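Local coordinates for STAS/SEC14 domain-containing protein (Shewanella loihica PV-4, PDB 2Q3L) that is of unknown function but has a SpoIIAA-like fold of the STAS clan and may associate with membranes and bind a ligand, at residues F20-A26 with I54-I60; I49-E53 with K83-R87; R87-I91 with A121-C126. All blocks are in the same frame, centred on the assembly; numbering follows the deposited sequence.

Contact 1. Residues F20-A26 with I54-I60; sequences FYLAFKA and IVALIDI
F24 leans its ring against A56 and I58 of the neighbouring strand, CE1 lying 4.0 Å from A56 CB and CD1 3.9 Å from I58 CG1, with A56 meeting the ring edge near its plane. The contact joins the two parallel strands of a beta-alpha-beta unit, strand 19-30, helix 32-45 and strand 54-66, in the mixed sheet of the SpoIIAA-like fold. Both segments are extended, and their axes approach to 4.6 Å at an angle of 12°. The register pairs L22 with A56, A23 with L57, F24 with I58 and K25 with D59, at CA-CA distances of 4.6 to 4.9 Å. Five backbone hydrogen bonds form the parallel ladder: L22 N to V55 O 3.2 Å, L57 N to L22 O 2.8 Å, F24 N to L57 O 2.8 Å, D59 N to F24 O 2.9 Å and A26 N to D59 O 3.0 Å.

L22 (chi1 t), F24 (m), A56 and I58 (m) share one face of the sheet; here the I58 side chain lies about 4 Å from a bound methylpentanediol, which may mark a pocket. The other face carries A23, K25, L57 and D59. Y21 (chi1 p) places CB 3.8 Å from V55 CG2 and CE2 4.0 Å from L57 CB, and L122 of helix 118-125 packs on both Y21 and L57. K25, fully extended, stops with NZ 4.6 Å from D59 OD2, beyond a salt bridge, and pairs instead with E62; D59 OD1 is hydrogen-bonded to T61 OG1. At the far end one water sits 2.6 Å from A26 O and 3.1 Å from D59 OD1.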
loop_
_atom_site.group_PDB
_atom_site.type_symbol
_atom_site.label_atom_id
_atom_site.label_comp_id
_atom_site.label_asym_id
_atom_site.label_seq_id
_atom_site.Cartn_x
_atom_site.Cartn_y
_atom_site.Cartn_z
ATOM N N PHE A 20 -12.968 5.114 -29.894
ATOM C CA PHE A 20 -11.887 5.094 -28.935
ATOM C C PHE A 20 -12.511 4.859 -27.546
ATOM O O PHE A 20 -13.658 5.203 -27.320
ATOM C CB PHE A 20 -11.071 6.378 -28.948
ATOM C CG PHE A 20 -10.189 6.530 -30.148
ATOM C CD1 PHE A 20 -9.038 5.742 -30.290
ATOM C CD2 PHE A 20 -10.467 7.501 -31.120
ATOM C CE1 PHE A 20 -8.194 5.882 -31.397
ATOM C CE2 PHE A 20 -9.616 7.656 -32.240
ATOM C CZ PHE A 20 -8.500 6.832 -32.391
ATOM N N TYR A 21 -11.786 4.210 -26.644
ATOM C CA TYR A 21 -12.281 4.013 -25.296
ATOM C C TYR A 21 -11.082 4.070 -24.367
ATOM O O TYR A 21 -9.942 3.835 -24.779
ATOM C CB TYR A 21 -13.072 2.690 -25.126
ATOM C CG TYR A 21 -12.286 1.428 -25.380
ATOM C CD1 TYR A 21 -12.160 0.905 -26.674
ATOM C CD2 TYR A 21 -11.672 0.749 -24.347
ATOM C CE1 TYR A 21 -11.427 -0.268 -26.916
ATOM C CE2 TYR A 21 -10.938 -0.414 -24.570
ATOM C CZ TYR A 21 -10.816 -0.917 -25.846
ATOM O OH TYR A 21 -10.077 -2.068 -26.051
ATOM N N LEU A 22 -11.363 4.403 -23.115
ATOM C CA LEU A 22 -10.358 4.505 -22.091
ATOM C C LEU A 22 -10.244 3.125 -21.458
ATOM O O LEU A 22 -11.251 2.511 -21.127
ATOM C CB LEU A 22 -10.762 5.600 -21.101
ATOM C CG LEU A 22 -9.763 5.999 -20.043
ATOM C CD1 LEU A 22 -8.463 6.429 -20.657
ATOM C CD2 LEU A 22 -10.354 7.099 -19.100
ATOM N N ALA A 23 -9.018 2.607 -21.369
ATOM C CA ALA A 23 -8.793 1.258 -20.862
ATOM C C ALA A 23 -7.943 1.282 -19.637
ATOM O O ALA A 23 -6.930 2.002 -19.576
ATOM C CB ALA A 23 -8.118 0.378 -21.929
ATOM N N PHE A 24 -8.359 0.486 -18.663
ATOM C CA PHE A 24 -7.626 0.300 -17.426
ATOM C C PHE A 24 -7.451 -1.179 -17.210
ATOM O O PHE A 24 -8.303 -1.995 -17.585
ATOM C CB PHE A 24 -8.413 0.795 -16.215
ATOM C CG PHE A 24 -8.812 2.231 -16.282
ATOM C CD1 PHE A 24 -9.934 2.601 -16.972
ATOM C CD2 PHE A 24 -8.085 3.200 -15.590
ATOM C CE1 PHE A 24 -10.311 3.919 -17.022
ATOM C CE2 PHE A 24 -8.457 4.530 -15.620
ATOM C CZ PHE A 24 -9.572 4.889 -16.342
ATOM N N LYS A 25 -6.355 -1.521 -16.560
ATOM C CA LYS A 25 -6.109 -2.880 -16.152
ATOM C C LYS A 25 -5.463 -2.770 -14.787
ATOM O O LYS A 25 -4.342 -2.270 -14.660
ATOM C CB LYS A 25 -5.227 -3.678 -17.114
ATOM C CG LYS A 25 -5.102 -5.111 -16.610
ATOM C CD LYS A 25 -4.200 -5.983 -17.396
ATOM C CE LYS A 25 -4.343 -7.417 -16.826
ATOM N NZ LYS A 25 -3.489 -8.343 -17.511
ATOM N N ALA A 26 -6.193 -3.248 -13.785
ATOM C CA ALA A 26 -5.797 -3.188 -12.394
ATOM C C ALA A 26 -5.262 -4.562 -11.967
ATOM O O ALA A 26 -5.949 -5.585 -12.094
ATOM C CB ALA A 26 -6.973 -2.802 -11.573
ATOM N N ILE A 54 -17.613 9.784 -22.003
ATOM C CA ILE A 54 -16.570 8.814 -21.974
ATOM C C ILE A 54 -17.074 7.405 -21.761
ATOM O O ILE A 54 -17.985 7.157 -20.969
ATOM C CB ILE A 54 -15.567 9.202 -20.881
ATOM C CG1 ILE A 54 -15.116 10.626 -21.144
ATOM C CG2 ILE A 54 -14.388 8.220 -20.829
ATOM C CD1 ILE A 54 -14.243 11.143 -20.101
ATOM N N VAL A 55 -16.456 6.474 -22.469
ATOM C CA VAL A 55 -16.754 5.091 -22.255
ATOM C C VAL A 55 -15.446 4.442 -21.845
ATOM O O VAL A 55 -14.432 4.680 -22.457
ATOM C CB VAL A 55 -17.436 4.411 -23.487
ATOM C CG1 VAL A 55 -18.729 5.157 -23.839
ATOM C CG2 VAL A 55 -16.522 4.315 -24.721
ATOM N N ALA A 56 -15.467 3.635 -20.796
ATOM C CA ALA A 56 -14.255 2.931 -20.331
ATOM C C ALA A 56 -14.411 1.421 -20.124
ATOM O O ALA A 56 -15.526 0.906 -19.929
ATOM C CB ALA A 56 -13.781 3.554 -19.009
ATOM N N LEU A 57 -13.280 0.735 -20.205
ATOM C CA LEU A 57 -13.152 -0.679 -19.891
ATOM C C LEU A 57 -12.180 -0.801 -18.731
ATOM O O LEU A 57 -11.101 -0.195 -18.766
ATOM C CB LEU A 57 -12.620 -1.468 -21.095
ATOM C CG LEU A 57 -12.393 -3.000 -20.959
ATOM C CD1 LEU A 57 -12.592 -3.723 -22.223
ATOM C CD2 LEU A 57 -11.011 -3.301 -20.461
ATOM N N ILE A 58 -12.533 -1.595 -17.719
ATOM C CA ILE A 58 -11.652 -1.818 -16.551
ATOM C C ILE A 58 -11.545 -3.322 -16.386
ATOM O O ILE A 58 -12.551 -3.984 -16.120
ATOM C CB ILE A 58 -12.194 -1.192 -15.245
ATOM C CG1 ILE A 58 -12.609 0.266 -15.474
ATOM C CG2 ILE A 58 -11.165 -1.305 -14.101
ATOM C CD1 ILE A 58 -13.205 0.908 -14.288
ATOM N N ASP A 59 -10.343 -3.843 -16.645
ATOM C CA ASP A 59 -10.034 -5.267 -16.521
ATOM C C ASP A 59 -9.531 -5.458 -15.075
ATOM O O ASP A 59 -8.497 -4.905 -14.656
ATOM C CB ASP A 59 -9.016 -5.683 -17.607
ATOM C CG ASP A 59 -8.540 -7.149 -17.477
ATOM O OD1 ASP A 59 -8.709 -7.773 -16.416
ATOM O OD2 ASP A 59 -7.936 -7.669 -18.438
ATOM N N ILE A 60 -10.343 -6.171 -14.304
ATOM C CA ILE A 60 -10.016 -6.526 -12.942
ATOM C C ILE A 60 -9.752 -8.030 -12.803
ATOM O O ILE A 60 -9.772 -8.544 -11.686
ATOM C CB ILE A 60 -11.133 -6.075 -11.939
ATOM C CG1 ILE A 60 -12.469 -6.802 -12.184
ATOM C CG2 ILE A 60 -11.330 -4.557 -12.031
ATOM C CD1 ILE A 60 -13.549 -6.428 -11.144
HETATM O O HOH W 1 -6.741 -7.052 -14.092
#

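Contact 2. Residues I49-E53 with K83-R87; sequences IKTPE and KEFKR
Neither segment is a continuous strand: residues 49-53 form an irregular loop, and 83-87 lead from a turn (K83 at phi/psi -64/-22°, E84 at -79/-10°) through extended F85 to a corner at K86 (-88/-36°). P52, at -73/86°, is the centre of an inverse gamma turn, closed by a weak bond from E53 N to T51 O at 2.8 Å. The closest CA pair is P52 with E84, 4.1 Å apart. One polar link crosses, a weak hydrogen bond from E53 N to E84 O (3.0 Å, 134° at the hydrogen), so this amide faces two carbonyls at once. P52 CA adds a C-H...O approach of 3.5 Å to E84 O, which probably also accepts from I54 N.

Side-chain carbons lie mostly against carbonyl oxygens of the other segment. E84 (chi1 m, chi2 p) folds its CG to 3.2 Å from I49 O, and also to 3.7 Å from I49 CG2. P52 CB lies 3.5 Å from K83 O. K86 (chi1 p, then extended) runs beside the loop, with CD 3.5 Å from P52 O and CE 3.7 Å from E53 O. Its NZ stays 4.6 Å from E53 OE1, too far for a salt bridge. With 347 Å² buried and no fully buried residue, this surface contact joins the approaches to two neighbouring parallel strands by backbone proximity and carbon-to-carbonyl packing, and no salt bridge forms between the two segments.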
loop_
_atom_site.group_PDB
_atom_site.type_symbol
_atom_site.label_atom_id
_atom_site.label_comp_id
_atom_site.label_asym_id
_atom_site.label_seq_id
_atom_site.Cartn_x
_atom_site.Cartn_y
_atom_site.Cartn_z
ATOM N N ILE A 49 -13.643 17.647 -20.890
ATOM C CA ILE A 49 -14.895 16.890 -20.887
ATOM C C ILE A 49 -15.753 17.246 -19.654
ATOM O O ILE A 49 -15.351 17.068 -18.530
ATOM C CB ILE A 49 -14.615 15.386 -21.013
ATOM C CG1 ILE A 49 -13.950 15.119 -22.363
ATOM C CG2 ILE A 49 -15.941 14.557 -20.952
ATOM C CD1 ILE A 49 -13.365 13.730 -22.466
ATOM N N LYS A 50 -16.940 17.781 -19.888
ATOM C CA LYS A 50 -17.829 18.197 -18.803
ATOM C C LYS A 50 -19.219 17.580 -19.001
ATOM O O LYS A 50 -20.195 18.011 -18.376
ATOM C CB LYS A 50 -17.936 19.739 -18.777
ATOM C CG LYS A 50 -16.619 20.478 -18.701
ATOM C CD LYS A 50 -16.850 21.995 -18.825
ATOM C CE LYS A 50 -15.542 22.789 -18.977
ATOM N NZ LYS A 50 -14.929 22.592 -20.317
ATOM N N THR A 51 -19.318 16.611 -19.909
ATOM C CA THR A 51 -20.593 15.956 -20.193
ATOM C C THR A 51 -20.348 14.457 -20.220
ATOM O O THR A 51 -19.190 14.026 -20.314
ATOM C CB THR A 51 -21.196 16.416 -21.523
ATOM O OG1 THR A 51 -20.211 16.329 -22.542
ATOM C CG2 THR A 51 -21.702 17.899 -21.457
ATOM N N PRO A 52 -21.415 13.662 -20.061
ATOM C CA PRO A 52 -21.220 12.186 -20.018
ATOM C C PRO A 52 -20.899 11.603 -21.389
ATOM O O PRO A 52 -21.770 11.127 -22.082
ATOM C CB PRO A 52 -22.528 11.647 -19.418
ATOM C CG PRO A 52 -23.438 12.800 -19.238
ATOM C CD PRO A 52 -22.819 14.060 -19.852
ATOM N N GLU A 53 -19.622 11.622 -21.737
ATOM C CA GLU A 53 -19.154 11.223 -23.071
ATOM C C GLU A 53 -18.213 10.078 -23.122
ATOM O O GLU A 53 -18.009 9.487 -24.167
ATOM C CB GLU A 53 -18.325 12.372 -23.660
ATOM C CG GLU A 53 -19.060 13.656 -23.770
ATOM C CD GLU A 53 -20.145 13.657 -24.829
ATOM O OE1 GLU A 53 -20.437 12.588 -25.440
ATOM O OE2 GLU A 53 -20.701 14.757 -25.036
ATOM N N LYS A 83 -18.990 11.450 -13.345
ATOM C CA LYS A 83 -20.168 11.959 -14.067
ATOM C C LYS A 83 -19.858 12.070 -15.586
ATOM O O LYS A 83 -20.768 12.091 -16.401
ATOM C CB LYS A 83 -20.605 13.315 -13.432
ATOM C CG LYS A 83 -21.940 13.929 -13.897
ATOM C CD LYS A 83 -23.146 13.031 -13.587
ATOM C CE LYS A 83 -24.526 13.596 -14.086
ATOM N NZ LYS A 83 -24.917 14.901 -13.434
ATOM N N GLU A 84 -18.564 12.147 -15.936
ATOM C CA GLU A 84 -18.131 12.259 -17.321
ATOM C C GLU A 84 -18.139 10.952 -18.076
ATOM O O GLU A 84 -17.980 10.951 -19.280
ATOM C CB GLU A 84 -16.753 12.955 -17.430
ATOM C CG GLU A 84 -16.864 14.456 -17.342
ATOM C CD GLU A 84 -17.243 14.987 -15.976
ATOM O OE1 GLU A 84 -16.434 14.772 -15.041
ATOM O OE2 GLU A 84 -18.321 15.653 -15.852
ATOM N N PHE A 85 -18.331 9.843 -17.360
ATOM C CA PHE A 85 -18.434 8.494 -17.966
ATOM C C PHE A 85 -19.889 8.089 -18.138
ATOM O O PHE A 85 -20.634 8.069 -17.134
ATOM C CB PHE A 85 -17.775 7.464 -17.053
ATOM C CG PHE A 85 -16.309 7.637 -16.949
ATOM C CD1 PHE A 85 -15.784 8.640 -16.206
ATOM C CD2 PHE A 85 -15.446 6.802 -17.631
ATOM C CE1 PHE A 85 -14.416 8.834 -16.142
ATOM C CE2 PHE A 85 -14.085 6.987 -17.545
ATOM C CZ PHE A 85 -13.589 8.016 -16.818
ATOM N N LYS A 86 -20.298 7.776 -19.384
ATOM C CA LYS A 86 -21.658 7.277 -19.643
ATOM C C LYS A 86 -21.751 5.778 -19.502
ATOM O O LYS A 86 -22.782 5.279 -19.087
ATOM C CB LYS A 86 -22.205 7.670 -21.018
ATOM C CG LYS A 86 -21.391 7.312 -22.203
ATOM C CD LYS A 86 -22.101 7.886 -23.444
ATOM C CE LYS A 86 -21.241 7.775 -24.659
ATOM N NZ LYS A 86 -21.989 8.309 -25.843
ATOM N N ARG A 87 -20.702 5.051 -19.903
ATOM C CA ARG A 87 -20.681 3.595 -19.752
ATOM C C ARG A 87 -19.339 3.119 -19.311
ATOM O O ARG A 87 -18.326 3.603 -19.781
ATOM C CB ARG A 87 -21.051 2.843 -21.048
ATOM C CG ARG A 87 -22.446 3.105 -21.562
ATOM C CD ARG A 87 -22.792 2.154 -22.746
ATOM N NE ARG A 87 -22.089 2.573 -23.962
ATOM C CZ ARG A 87 -22.506 3.559 -24.765
ATOM N NH1 ARG A 87 -23.617 4.216 -24.488
ATOM N NH2 ARG A 87 -21.813 3.898 -25.855
#

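Contact 3. Residues R87-I91 with A121-C126; sequences RVAII and ALDWLC
L125 O, near the C-terminal end of helix 118-125, accepts two hydrogen bonds from the R87 guanidinium: NE at 2.8 Å (153° at the hydrogen) and NH2 at 3.0 Å (139°). L125 O lies at the guanidinium edge, near its plane. The same NH2 makes a long, weak salt bridge of 3.7 Å to C126 OXT, so the arginine binds both a carbonyl near the C-terminal end of the helix and the chain-terminal carboxylate. To reach them R87 takes chi1 m, chi2 t and chi3 m.

Along this path the R87 aliphatic portion crosses W124 (chi1 t, chi2 89°). R87 CD stands 4.0 Å from the centroid of the six-membered ring, 17° off its normal, a CH-pi contact over the face, and R87 CB is 3.8 Å from W124 CH2. The edge of the indole meets the strand backbone, with W124 CZ3 3.9 Å from A89 N.

Further in, small side chains allow close packing. A121 CB is 4.0 Å from both A89 CB and I91 CD1, while L125 (chi1 t, chi2 p) brings CD1 to 4.1 Å from A89 CB and 3.9 Å from R87 CB. R87, A89 and I91 direct their CA-CB bonds toward the helix; V88 and I90 point away. F115 of strand 111-115 packs on A89 and A121, and Y21 on L125.

Strand 87-91 and helix 121-125 run nearly antiparallel, 173° between their directions, and their axes approach to 8.6 Å. This is helix-on-sheet packing of an alpha/beta fold, here the C-terminal helix covering one face of the SpoIIAA-like sheet.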
loop_
_atom_site.group_PDB
_atom_site.type_symbol
_atom_site.label_atom_id
_atom_site.label_comp_id
_atom_site.label_asym_id
_atom_site.label_seq_id
_atom_site.Cartn_x
_atom_site.Cartn_y
_atom_site.Cartn_z
ATOM N N ARG A 87 -20.702 5.051 -19.903
ATOM C CA ARG A 87 -20.681 3.595 -19.752
ATOM C C ARG A 87 -19.339 3.119 -19.311
ATOM O O ARG A 87 -18.326 3.603 -19.781
ATOM C CB ARG A 87 -21.051 2.843 -21.048
ATOM C CG ARG A 87 -22.446 3.105 -21.562
ATOM C CD ARG A 87 -22.792 2.154 -22.746
ATOM N NE ARG A 87 -22.089 2.573 -23.962
ATOM C CZ ARG A 87 -22.506 3.559 -24.765
ATOM N NH1 ARG A 87 -23.617 4.216 -24.488
ATOM N NH2 ARG A 87 -21.813 3.898 -25.855
ATOM N N VAL A 88 -19.362 2.138 -18.417
ATOM C CA VAL A 88 -18.174 1.457 -17.949
ATOM C C VAL A 88 -18.380 -0.077 -17.972
ATOM O O VAL A 88 -19.261 -0.637 -17.308
ATOM C CB VAL A 88 -17.757 1.934 -16.545
ATOM C CG1 VAL A 88 -16.389 1.365 -16.181
ATOM C CG2 VAL A 88 -17.706 3.453 -16.522
ATOM N N ALA A 89 -17.538 -0.743 -18.742
ATOM C CA ALA A 89 -17.534 -2.202 -18.840
ATOM C C ALA A 89 -16.514 -2.762 -17.865
ATOM O O ALA A 89 -15.374 -2.395 -17.938
ATOM C CB ALA A 89 -17.139 -2.628 -20.236
ATOM N N ILE A 90 -16.936 -3.668 -16.983
ATOM C CA ILE A 90 -16.025 -4.337 -16.092
ATOM C C ILE A 90 -15.750 -5.746 -16.589
ATOM O O ILE A 90 -16.655 -6.494 -16.805
ATOM C CB ILE A 90 -16.600 -4.445 -14.686
ATOM C CG1 ILE A 90 -17.019 -3.050 -14.173
ATOM C CG2 ILE A 90 -15.600 -5.089 -13.753
ATOM C CD1 ILE A 90 -15.930 -2.058 -14.133
ATOM N N ILE A 91 -14.487 -6.097 -16.739
ATOM C CA ILE A 91 -14.081 -7.416 -17.189
ATOM C C ILE A 91 -13.467 -8.156 -16.025
ATOM O O ILE A 91 -12.452 -7.739 -15.491
ATOM C CB ILE A 91 -13.095 -7.321 -18.353
ATOM C CG1 ILE A 91 -13.813 -6.656 -19.516
ATOM C CG2 ILE A 91 -12.599 -8.718 -18.784
ATOM C CD1 ILE A 91 -13.053 -6.665 -20.784
ATOM N N ALA A 121 -17.862 -7.215 -24.132
ATOM C CA ALA A 121 -17.814 -5.958 -23.412
ATOM C C ALA A 121 -17.664 -4.811 -24.398
ATOM O O ALA A 121 -18.404 -3.818 -24.342
ATOM C CB ALA A 121 -16.671 -5.959 -22.440
ATOM N N LEU A 122 -16.730 -4.953 -25.327
ATOM C CA LEU A 122 -16.517 -3.894 -26.324
ATOM C C LEU A 122 -17.673 -3.690 -27.249
ATOM O O LEU A 122 -17.846 -2.591 -27.728
ATOM C CB LEU A 122 -15.245 -4.122 -27.153
ATOM C CG LEU A 122 -13.989 -3.972 -26.306
ATOM C CD1 LEU A 122 -12.756 -4.207 -27.149
ATOM C CD2 LEU A 122 -13.943 -2.601 -25.662
ATOM N N ASP A 123 -18.441 -4.737 -27.535
ATOM C CA ASP A 123 -19.602 -4.606 -28.370
ATOM C C ASP A 123 -20.648 -3.720 -27.674
ATOM O O ASP A 123 -21.269 -2.865 -28.310
ATOM C CB ASP A 123 -20.190 -6.003 -28.655
ATOM C CG ASP A 123 -21.445 -5.948 -29.505
ATOM O OD1 ASP A 123 -21.650 -4.941 -30.217
ATOM O OD2 ASP A 123 -22.244 -6.903 -29.454
ATOM N N TRP A 124 -20.842 -3.938 -26.376
ATOM C CA TRP A 124 -21.802 -3.168 -25.570
ATOM C C TRP A 124 -21.266 -1.764 -25.270
ATOM O O TRP A 124 -22.010 -0.770 -25.294
ATOM C CB TRP A 124 -22.115 -3.911 -24.263
ATOM C CG TRP A 124 -22.896 -3.120 -23.273
ATOM C CD1 TRP A 124 -24.250 -3.041 -23.171
ATOM C CD2 TRP A 124 -22.364 -2.306 -22.207
ATOM N NE1 TRP A 124 -24.601 -2.214 -22.128
ATOM C CE2 TRP A 124 -23.457 -1.747 -21.524
ATOM C CE3 TRP A 124 -21.072 -2.003 -21.768
ATOM C CZ2 TRP A 124 -23.290 -0.891 -20.422
ATOM C CZ3 TRP A 124 -20.914 -1.190 -20.685
ATOM C CH2 TRP A 124 -22.015 -0.638 -20.016
ATOM N N LEU A 125 -19.975 -1.688 -25.007
ATOM C CA LEU A 125 -19.363 -0.440 -24.590
ATOM C C LEU A 125 -19.410 0.632 -25.632
ATOM O O LEU A 125 -19.732 1.763 -25.325
ATOM C CB LEU A 125 -17.906 -0.644 -24.203
ATOM C CG LEU A 125 -17.181 0.543 -23.517
ATOM C CD1 LEU A 125 -17.852 0.909 -22.205
ATOM C CD2 LEU A 125 -15.706 0.218 -23.248
ATOM N N CYS A 126 -19.023 0.290 -26.852
ATOM C CA CYS A 126 -18.956 1.258 -27.943
ATOM C C CYS A 126 -20.170 1.070 -28.820
ATOM O O CYS A 126 -20.472 -0.035 -29.355
ATOM C CB CYS A 126 -17.687 1.060 -28.762
ATOM S SG CYS A 126 -16.189 0.912 -27.755
ATOM O OXT CYS A 126 -20.860 2.073 -28.956
#

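Overall arrangement
Contact 3 is buried, about 11 Å from the chain centre; contact 1 is more central, about 5 Å, but only partly buried; contact 2 is at the surface, about 14 Å out. All three involve or adjoin the neighbouring parallel strands 54-66 and 85-91. Contact 1 is in-plane strand pairing, with regular backbone bonds; contact 3 stacks a helix on the sheet through apolar side chains and an arginine bonded to the helix end; contact 2 has one weak backbone hydrogen bond between exposed or partly exposed residues. Probable hydrogen bonds link A56 O to A89 N (2.9 Å, contacts 1 and 3) and I54 O to K86 N (2.9 Å, contacts 1 and 2). Contacts 2 and 3 share R87.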